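Local coordinates for class II aldolase/adducin domain protein (Pseudomonas syringae pv. phaseolicola 1448A, PDB 3OCR) that is of unknown specific function but belongs to the class II aldolase/adducin family and is only tentatively linked to actin filament binding, at residues Y55-A60 with L70-G75; D66-I71 with L86-I91; F74-D79 with T100-N105. One frame throughout, in Å; residues are numbered along the deposited sequence.

The three contacts follow one stretch of chain, residues 66-79, which pairs with what comes before and after it. Contacts 1 and 2 share L70 and I71 and use the two edges of strand 68-71, bonding it to strand 58-61 and to strand 87-90 in the same mixed sheet; their centres lie about 10 Å apart. Contact 3 shares F74 and G75 with contact 1, about 7 Å away between centres, and ties the loop after strand 68-71 to the loop before helix 110-118. Its centre is about 14 Å from contact 2's. I104 packs on I71, V87 and V89, so the loop leaving strand 68-71 is tied to the sheet and reaches the second subunit.

Contact 1: Y55-A60 with L70-G75; sequences YTHFSA and LINAFG
H57 lies obliquely across the tip of I71, its CB 3.6 Å from I71 CD1, and points the edge of its imidazole at the amide of N72. With CG anti to the carbonyl carbon (chi1 -56°), H57 presents ND1 to N72 OD1 at 2.5 Å. This short bond is almost straight, 172° at the hydrogen; OD1 lies in the ring plane and receives the N-H on a lone pair, which fixes how the imidazole is rotated. N72 reaches it with CG in the crowded position between its backbone N and carbonyl carbon, its amide plane turned 38° from the ring. Farther along, A60 and L70 form an antiparallel hydrogen-bonded pair: L70 N gives to A60 O at 2.9 Å, and A60 N returns a longer bond to L70 O at 3.3 Å. L70 O also receives the CA-H of S59, with CA and O 3.2 Å apart. S59 OG bonds instead to H116 and H112. Where the backbones draw apart, Y42 of helix 29-47 bonds through its hydroxyl to both F58 N and N72 N, bridging the two segments. The main-chain pair A60/L70 thus gives way to a side-chain bond at the open end of the beta hairpin formed by strands 58-61 and 68-71, part of the central sheet of an AraD-like domain.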
loop_
_atom_site.group_PDB
_atom_site.type_symbol
_atom_site.label_atom_id
_atom_site.label_comp_id
_atom_site.label_asym_id
_atom_site.label_seq_id
_atom_site.Cartn_x
_atom_site.Cartn_y
_atom_site.Cartn_z
ATOM N N TYR A 55 1.258 2.273 -21.111
ATOM C CA TYR A 55 0.174 1.605 -21.787
ATOM C C TYR A 55 -1.154 2.181 -21.262
ATOM O O TYR A 55 -1.167 2.959 -20.305
ATOM C CB TYR A 55 0.326 0.097 -21.608
ATOM C CG TYR A 55 1.763 -0.330 -21.876
ATOM C CD1 TYR A 55 2.261 -0.368 -23.183
ATOM C CD2 TYR A 55 2.637 -0.639 -20.827
ATOM C CE1 TYR A 55 3.582 -0.723 -23.445
ATOM C CE2 TYR A 55 3.966 -1.002 -21.073
ATOM C CZ TYR A 55 4.435 -1.035 -22.395
ATOM O OH TYR A 55 5.735 -1.381 -22.685
ATOM N N THR A 56 -2.258 1.832 -21.902
ATOM C CA THR A 56 -3.568 2.465 -21.637
ATOM C C THR A 56 -3.650 3.963 -21.974
ATOM O O THR A 56 -2.658 4.678 -21.991
ATOM C CB THR A 56 -4.155 2.160 -20.221
ATOM O OG1 THR A 56 -3.708 3.127 -19.258
ATOM C CG2 THR A 56 -3.823 0.729 -19.781
ATOM N N HIS A 57 -4.871 4.409 -22.241
ATOM C CA HIS A 57 -5.117 5.672 -22.896
ATOM C C HIS A 57 -6.456 6.258 -22.518
ATOM O O HIS A 57 -7.415 5.520 -22.239
ATOM C CB HIS A 57 -5.097 5.460 -24.403
ATOM C CG HIS A 57 -3.830 4.841 -24.902
ATOM N ND1 HIS A 57 -2.672 5.567 -25.077
ATOM C CD2 HIS A 57 -3.528 3.562 -25.232
ATOM C CE1 HIS A 57 -1.713 4.762 -25.495
ATOM N NE2 HIS A 57 -2.205 3.541 -25.597
ATOM N N PHE A 58 -6.504 7.584 -22.499
ATOM C CA PHE A 58 -7.760 8.333 -22.359
ATOM C C PHE A 58 -7.981 9.132 -23.635
ATOM O O PHE A 58 -7.076 9.844 -24.070
ATOM C CB PHE A 58 -7.680 9.316 -21.189
ATOM C CG PHE A 58 -7.480 8.682 -19.844
ATOM C CD1 PHE A 58 -7.716 7.327 -19.635
ATOM C CD2 PHE A 58 -7.123 9.472 -18.753
ATOM C CE1 PHE A 58 -7.543 6.767 -18.388
ATOM C CE2 PHE A 58 -6.959 8.906 -17.489
ATOM C CZ PHE A 58 -7.187 7.543 -17.316
ATOM N N SER A 59 -9.181 9.076 -24.211
ATOM C CA SER A 59 -9.468 9.897 -25.407
ATOM C C SER A 59 -10.638 10.851 -25.148
ATOM O O SER A 59 -11.503 10.555 -24.315
ATOM C CB SER A 59 -9.770 9.010 -26.621
ATOM O OG SER A 59 -10.898 8.197 -26.372
ATOM N N ALA A 60 -10.640 11.987 -25.852
ATOM C CA ALA A 60 -11.755 12.936 -25.858
ATOM C C ALA A 60 -12.033 13.434 -27.272
ATOM O O ALA A 60 -11.100 13.695 -28.033
ATOM C CB ALA A 60 -11.432 14.141 -24.962
ATOM N N LEU A 70 -8.480 13.586 -29.222
ATOM C CA LEU A 70 -7.203 13.785 -28.538
ATOM C C LEU A 70 -6.796 12.553 -27.743
ATOM O O LEU A 70 -7.636 11.903 -27.101
ATOM C CB LEU A 70 -7.304 14.995 -27.613
ATOM C CG LEU A 70 -7.542 16.341 -28.302
ATOM C CD1 LEU A 70 -8.328 17.319 -27.381
ATOM C CD2 LEU A 70 -6.200 16.921 -28.718
ATOM N N ILE A 71 -5.503 12.233 -27.792
ATOM C CA ILE A 71 -4.929 11.093 -27.072
ATOM C C ILE A 71 -3.450 11.400 -26.761
ATOM O O ILE A 71 -2.857 12.340 -27.348
ATOM C CB ILE A 71 -5.123 9.777 -27.892
ATOM C CG1 ILE A 71 -4.821 8.535 -27.054
ATOM C CG2 ILE A 71 -4.325 9.837 -29.206
ATOM C CD1 ILE A 71 -5.686 7.320 -27.394
ATOM N N ASN A 72 -2.869 10.665 -25.810
ATOM C CA ASN A 72 -1.444 10.818 -25.492
ATOM C C ASN A 72 -0.540 10.414 -26.653
ATOM O O ASN A 72 -0.888 9.533 -27.455
ATOM C CB ASN A 72 -1.038 10.084 -24.183
ATOM C CG ASN A 72 -1.190 8.560 -24.269
ATOM O OD1 ASN A 72 -2.223 8.034 -24.681
ATOM N ND2 ASN A 72 -0.150 7.852 -23.863
ATOM N N ALA A 73 0.593 11.097 -26.742
ATOM C CA ALA A 73 1.673 10.735 -27.646
ATOM C C ALA A 73 2.300 9.416 -27.215
ATOM O O ALA A 73 2.413 9.136 -26.018
ATOM C CB ALA A 73 2.748 11.861 -27.696
ATOM N N PHE A 74 2.741 8.648 -28.216
ATOM C CA PHE A 74 3.343 7.315 -28.073
ATOM C C PHE A 74 4.561 7.339 -27.171
ATOM O O PHE A 74 5.571 7.959 -27.507
ATOM C CB PHE A 74 3.797 6.841 -29.459
ATOM C CG PHE A 74 3.934 5.333 -29.605
ATOM C CD1 PHE A 74 3.404 4.461 -28.653
ATOM C CD2 PHE A 74 4.551 4.795 -30.742
ATOM C CE1 PHE A 74 3.504 3.063 -28.815
ATOM C CE2 PHE A 74 4.649 3.410 -30.924
ATOM C CZ PHE A 74 4.126 2.545 -29.957
ATOM N N GLY A 75 4.466 6.702 -26.012
ATOM C CA GLY A 75 5.648 6.566 -25.151
ATOM C C GLY A 75 5.811 7.569 -24.018
ATOM O O GLY A 75 6.721 7.430 -23.213
#

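Contact 2: D66-I71 with L86-I91; sequences DEHFLI and LVKVDI
F69 O is gripped twice: V89 N gives it a 2.7 Å hydrogen bond, nearly straight at 170° and close to the C=O axis, and the CA-H of K88 adds a weaker contact with CA 3.2 Å from the oxygen. F69 N completes this antiparallel hydrogen-bonded pair by donating to V89 O, also at 2.7 Å. I71 and V87 repeat the exchange two residues on, V87 N to I71 O and I71 N to V87 O. Past the ladder, where E67 centres an inverse gamma turn, a water bridges E67 O and I91 N. Side chains alternate between the faces. On one, the F69 ring lies beside I91, the two pointing the same way, with CE2 3.5 Å from I91 CD1; I71 meets V89 through their CG2 methyls. On the other, K88 crosses H68 obliquely, its CG and CD against H68 CB, and its chain bends at chi3 (74°). K88 NZ donates to a water at 2.7 Å, and the same water lies 2.6 Å from H68 ND1, in the imidazole plane. D66 CB rests over the centre of that ring. K88 NZ also forms a salt bridge with E31, which would probably soften any pull of the ammonium on the ionisation of H68. L70 CD2 meets L86 CB, the two side chains crossing at about a right angle. L70 and L86 both pack on L38 of helix 29-47, F69 meets H116 of helix 110-118 across the other face, and strands 58-61 and 95-97 continue the sheet on either side.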
loop_
_atom_site.group_PDB
_atom_site.type_symbol
_atom_site.label_atom_id
_atom_site.label_comp_id
_atom_site.label_asym_id
_atom_site.label_seq_id
_atom_site.Cartn_x
_atom_site.Cartn_y
_atom_site.Cartn_z
ATOM N N ASP A 66 -15.747 18.430 -36.906
ATOM C CA ASP A 66 -14.837 17.366 -37.339
ATOM C C ASP A 66 -14.800 16.206 -36.354
ATOM O O ASP A 66 -14.753 16.418 -35.129
ATOM C CB ASP A 66 -13.422 17.911 -37.491
ATOM C CG ASP A 66 -13.337 19.060 -38.471
ATOM O OD1 ASP A 66 -13.564 18.843 -39.687
ATOM O OD2 ASP A 66 -13.029 20.183 -38.020
ATOM N N GLU A 67 -14.792 14.983 -36.882
ATOM C CA GLU A 67 -14.630 13.803 -36.044
ATOM C C GLU A 67 -13.152 13.623 -35.675
ATOM O O GLU A 67 -12.486 12.691 -36.130
ATOM C CB GLU A 67 -15.233 12.557 -36.708
ATOM C CG GLU A 67 -16.783 12.567 -36.803
ATOM C CD GLU A 67 -17.486 12.261 -35.464
ATOM O OE1 GLU A 67 -17.098 11.291 -34.768
ATOM O OE2 GLU A 67 -18.441 12.989 -35.106
ATOM N N HIS A 68 -12.652 14.555 -34.862
ATOM C CA HIS A 68 -11.275 14.543 -34.380
ATOM C C HIS A 68 -11.236 14.284 -32.878
ATOM O O HIS A 68 -12.183 14.634 -32.163
ATOM C CB HIS A 68 -10.553 15.846 -34.720
ATOM C CG HIS A 68 -10.331 16.050 -36.186
ATOM N ND1 HIS A 68 -9.967 17.269 -36.722
ATOM C CD2 HIS A 68 -10.441 15.198 -37.232
ATOM C CE1 HIS A 68 -9.854 17.157 -38.033
ATOM N NE2 HIS A 68 -10.136 15.909 -38.369
ATOM N N PHE A 69 -10.148 13.645 -32.432
ATOM C CA PHE A 69 -9.976 13.165 -31.061
ATOM C C PHE A 69 -8.573 13.405 -30.535
ATOM O O PHE A 69 -7.604 13.419 -31.291
ATOM C CB PHE A 69 -10.305 11.661 -30.970
ATOM C CG PHE A 69 -11.653 11.333 -31.495
ATOM C CD1 PHE A 69 -12.745 11.312 -30.652
ATOM C CD2 PHE A 69 -11.848 11.128 -32.867
ATOM C CE1 PHE A 69 -14.021 11.044 -31.151
ATOM C CE2 PHE A 69 -13.120 10.877 -33.378
ATOM C CZ PHE A 69 -14.210 10.832 -32.511
ATOM N N LEU A 70 -8.480 13.586 -29.222
ATOM C CA LEU A 70 -7.203 13.785 -28.538
ATOM C C LEU A 70 -6.796 12.553 -27.743
ATOM O O LEU A 70 -7.636 11.903 -27.101
ATOM C CB LEU A 70 -7.304 14.995 -27.613
ATOM C CG LEU A 70 -7.542 16.341 -28.302
ATOM C CD1 LEU A 70 -8.328 17.319 -27.381
ATOM C CD2 LEU A 70 -6.200 16.921 -28.718
ATOM N N ILE A 71 -5.503 12.233 -27.792
ATOM C CA ILE A 71 -4.929 11.093 -27.072
ATOM C C ILE A 71 -3.450 11.400 -26.761
ATOM O O ILE A 71 -2.857 12.340 -27.348
ATOM C CB ILE A 71 -5.123 9.777 -27.892
ATOM C CG1 ILE A 71 -4.821 8.535 -27.054
ATOM C CG2 ILE A 71 -4.325 9.837 -29.206
ATOM C CD1 ILE A 71 -5.686 7.320 -27.394
ATOM N N LEU A 86 -0.800 16.802 -26.237
ATOM C CA LEU A 86 -1.767 15.794 -26.628
ATOM C C LEU A 86 -1.774 15.736 -28.142
ATOM O O LEU A 86 -1.419 16.715 -28.813
ATOM C CB LEU A 86 -3.149 16.126 -26.089
ATOM C CG LEU A 86 -3.272 15.768 -24.613
ATOM C CD1 LEU A 86 -4.354 16.608 -24.007
ATOM C CD2 LEU A 86 -3.566 14.253 -24.445
ATOM N N VAL A 87 -2.138 14.578 -28.677
ATOM C CA VAL A 87 -2.144 14.425 -30.117
ATOM C C VAL A 87 -3.576 14.399 -30.637
ATOM O O VAL A 87 -4.424 13.661 -30.102
ATOM C CB VAL A 87 -1.387 13.152 -30.571
ATOM C CG1 VAL A 87 -1.246 13.124 -32.088
ATOM C CG2 VAL A 87 -0.023 13.063 -29.908
ATOM N N LYS A 88 -3.820 15.169 -31.697
ATOM C CA LYS A 88 -5.116 15.176 -32.374
ATOM C C LYS A 88 -5.100 14.228 -33.554
ATOM O O LYS A 88 -4.274 14.366 -34.475
ATOM C CB LYS A 88 -5.495 16.573 -32.849
ATOM C CG LYS A 88 -6.919 16.640 -33.438
ATOM C CD LYS A 88 -7.436 18.069 -33.499
ATOM C CE LYS A 88 -6.777 18.855 -34.620
ATOM N NZ LYS A 88 -7.352 20.228 -34.686
ATOM N N VAL A 89 -6.022 13.270 -33.512
ATOM C CA VAL A 89 -6.134 12.244 -34.548
ATOM C C VAL A 89 -7.586 12.171 -35.071
ATOM O O VAL A 89 -8.513 12.651 -34.405
ATOM C CB VAL A 89 -5.684 10.847 -34.038
ATOM C CG1 VAL A 89 -4.208 10.871 -33.589
ATOM C CG2 VAL A 89 -6.576 10.346 -32.912
ATOM N N ASP A 90 -7.766 11.586 -36.256
ATOM C CA ASP A 90 -9.113 11.392 -36.827
ATOM C C ASP A 90 -9.644 10.057 -36.313
ATOM O O ASP A 90 -8.985 9.413 -35.508
ATOM C CB ASP A 90 -9.086 11.440 -38.368
ATOM C CG ASP A 90 -8.178 10.370 -38.993
ATOM O OD1 ASP A 90 -7.880 9.345 -38.346
ATOM O OD2 ASP A 90 -7.765 10.561 -40.160
ATOM N N ILE A 91 -10.817 9.639 -36.772
ATOM C CA ILE A 91 -11.406 8.380 -36.316
ATOM C C ILE A 91 -10.546 7.144 -36.628
ATOM O O ILE A 91 -10.638 6.132 -35.935
ATOM C CB ILE A 91 -12.875 8.214 -36.799
ATOM C CG1 ILE A 91 -13.641 7.204 -35.930
ATOM C CG2 ILE A 91 -12.945 7.865 -38.302
ATOM C CD1 ILE A 91 -13.661 7.538 -34.412
HETATM O O HOH W 1 -12.334 11.329 -38.581
HETATM O O HOH W 2 -9.784 19.664 -35.716
#

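Contact 3: F74-D79 with T100-N105; sequences FGLLFD and TGLGIN
T100 opens the segment with an ST turn: its OG1 accepts L102 N at 2.9 Å and also bonds to D98, curling the chain through G101, whose positive phi suits glycine. The turn brings L102 over the neighbouring loop. With CG anti to the carbonyl carbon, L102 sets CD1 3.9 Å from L76 CD2, the two leucines crossing at about a right angle, tip against tip. L102 O lies near the ring plane of F74, at the edge, and comes 3.4 Å from F74 CB. G103, again with positive phi, is held from both ends, since its N bonds to D98 and its O accepts F74 N. The F74 N to G103 O bond, 2.8 Å long and 170° at the hydrogen, joins the two backbones; the donor stands above the carbonyl plane, off the lone-pair direction. I104 turns its side chain away from F74, but its O lies over one face of the F74 ring, 3.6 Å from CG. N105 carries the backbone on across the phenyl: N105 CA stands 4.0 Å from the centroid of the F74 ring, 24° off the normal, in a CH-pi contact offset toward the rim. N105 CB touches F74 CD1 and CE1, while the amide, inclined to the ring, is held through OD1 by G108 N. F74 itself extends with CG anti to its backbone N (chi1 -157°), which lays the ring along I104 and N105. R255 of the second subunit adds a cation-pi contact to F74, and R262 of that subunit bonds to G75 O. Within the chain, I104 packs on V87 and V89 of strand 87-90, F78 lies against helix 29-47, and the 100-105 loop leads from strand 95-97 to helix 110-118.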
loop_
_atom_site.group_PDB
_atom_site.type_symbol
_atom_site.label_atom_id
_atom_site.label_comp_id
_atom_site.label_asym_id
_atom_site.label_seq_id
_atom_site.Cartn_x
_atom_site.Cartn_y
_atom_site.Cartn_z
ATOM N N PHE A 74 2.741 8.648 -28.216
ATOM C CA PHE A 74 3.343 7.315 -28.073
ATOM C C PHE A 74 4.561 7.339 -27.171
ATOM O O PHE A 74 5.571 7.959 -27.507
ATOM C CB PHE A 74 3.797 6.841 -29.459
ATOM C CG PHE A 74 3.934 5.333 -29.605
ATOM C CD1 PHE A 74 3.404 4.461 -28.653
ATOM C CD2 PHE A 74 4.551 4.795 -30.742
ATOM C CE1 PHE A 74 3.504 3.063 -28.815
ATOM C CE2 PHE A 74 4.649 3.410 -30.924
ATOM C CZ PHE A 74 4.126 2.545 -29.957
ATOM N N GLY A 75 4.466 6.702 -26.012
ATOM C CA GLY A 75 5.648 6.566 -25.151
ATOM C C GLY A 75 5.811 7.569 -24.018
ATOM O O GLY A 75 6.721 7.430 -23.213
ATOM N N LEU A 76 4.933 8.564 -23.936
ATOM C CA LEU A 76 4.932 9.478 -22.790
ATOM C C LEU A 76 4.175 8.879 -21.620
ATOM O O LEU A 76 3.176 8.210 -21.813
ATOM C CB LEU A 76 4.268 10.805 -23.146
ATOM C CG LEU A 76 4.991 11.746 -24.107
ATOM C CD1 LEU A 76 4.356 13.152 -23.988
ATOM C CD2 LEU A 76 6.474 11.790 -23.823
ATOM N N LEU A 77 4.650 9.152 -20.413
ATOM C CA LEU A 77 3.946 8.795 -19.186
ATOM C C LEU A 77 2.788 9.768 -18.903
ATOM O O LEU A 77 2.843 10.928 -19.292
ATOM C CB LEU A 77 4.929 8.810 -18.014
ATOM C CG LEU A 77 6.098 7.832 -18.090
ATOM C CD1 LEU A 77 7.080 8.102 -16.960
ATOM C CD2 LEU A 77 5.549 6.398 -18.017
ATOM N N PHE A 78 1.756 9.280 -18.213
ATOM C CA PHE A 78 0.565 10.065 -17.856
ATOM C C PHE A 78 0.983 11.336 -17.145
ATOM O O PHE A 78 0.351 12.379 -17.289
ATOM C CB PHE A 78 -0.349 9.238 -16.960
ATOM C CG PHE A 78 -1.261 8.290 -17.720
ATOM C CD1 PHE A 78 -0.868 7.753 -18.953
ATOM C CD2 PHE A 78 -2.501 7.952 -17.212
ATOM C CE1 PHE A 78 -1.704 6.879 -19.664
ATOM C CE2 PHE A 78 -3.360 7.065 -17.909
ATOM C CZ PHE A 78 -2.950 6.532 -19.139
ATOM N N ASP A 79 2.083 11.210 -16.408
ATOM C CA ASP A 79 2.735 12.247 -15.632
ATOM C C ASP A 79 3.326 13.373 -16.466
ATOM O O ASP A 79 3.724 14.406 -15.932
ATOM C CB ASP A 79 3.914 11.583 -14.918
ATOM C CG ASP A 79 3.900 11.824 -13.448
ATOM O OD1 ASP A 79 3.057 12.626 -12.992
ATOM O OD2 ASP A 79 4.721 11.214 -12.738
ATOM N N THR A 100 4.264 16.732 -30.896
ATOM C CA THR A 100 5.445 16.037 -30.347
ATOM C C THR A 100 6.329 15.360 -31.387
ATOM O O THR A 100 7.507 15.105 -31.135
ATOM C CB THR A 100 5.052 14.947 -29.332
ATOM O OG1 THR A 100 4.512 13.813 -30.027
ATOM C CG2 THR A 100 4.012 15.470 -28.343
ATOM N N GLY A 101 5.754 15.022 -32.538
ATOM C CA GLY A 101 6.451 14.209 -33.527
ATOM C C GLY A 101 6.606 12.750 -33.108
ATOM O O GLY A 101 7.312 11.989 -33.768
ATOM N N LEU A 102 5.971 12.364 -32.008
ATOM C CA LEU A 102 6.053 10.981 -31.504
ATOM C C LEU A 102 4.943 10.087 -32.031
ATOM O O LEU A 102 5.003 8.871 -31.897
ATOM C CB LEU A 102 6.031 10.941 -29.970
ATOM C CG LEU A 102 7.180 11.587 -29.187
ATOM C CD1 LEU A 102 6.831 11.672 -27.703
ATOM C CD2 LEU A 102 8.493 10.834 -29.392
ATOM N N GLY A 103 3.915 10.699 -32.604
ATOM C CA GLY A 103 2.733 9.964 -33.038
ATOM C C GLY A 103 2.026 9.325 -31.865
ATOM O O GLY A 103 2.210 9.734 -30.710
ATOM N N ILE A 104 1.216 8.315 -32.153
ATOM C CA ILE A 104 0.384 7.701 -31.133
ATOM C C ILE A 104 0.619 6.215 -31.124
ATOM O O ILE A 104 1.245 5.683 -32.017
ATOM C CB ILE A 104 -1.149 7.966 -31.367
ATOM C CG1 ILE A 104 -1.662 7.269 -32.645
ATOM C CG2 ILE A 104 -1.443 9.469 -31.376
ATOM C CD1 ILE A 104 -3.211 7.036 -32.670
ATOM N N ASN A 105 0.132 5.554 -30.090
ATOM C CA ASN A 105 0.073 4.109 -30.098
ATOM C C ASN A 105 -1.134 3.726 -30.923
ATOM O O ASN A 105 -2.264 3.706 -30.423
ATOM C CB ASN A 105 -0.096 3.572 -28.684
ATOM C CG ASN A 105 -0.221 2.075 -28.646
ATOM O OD1 ASN A 105 -0.305 1.414 -29.683
ATOM N ND2 ASN A 105 -0.221 1.522 -27.438
#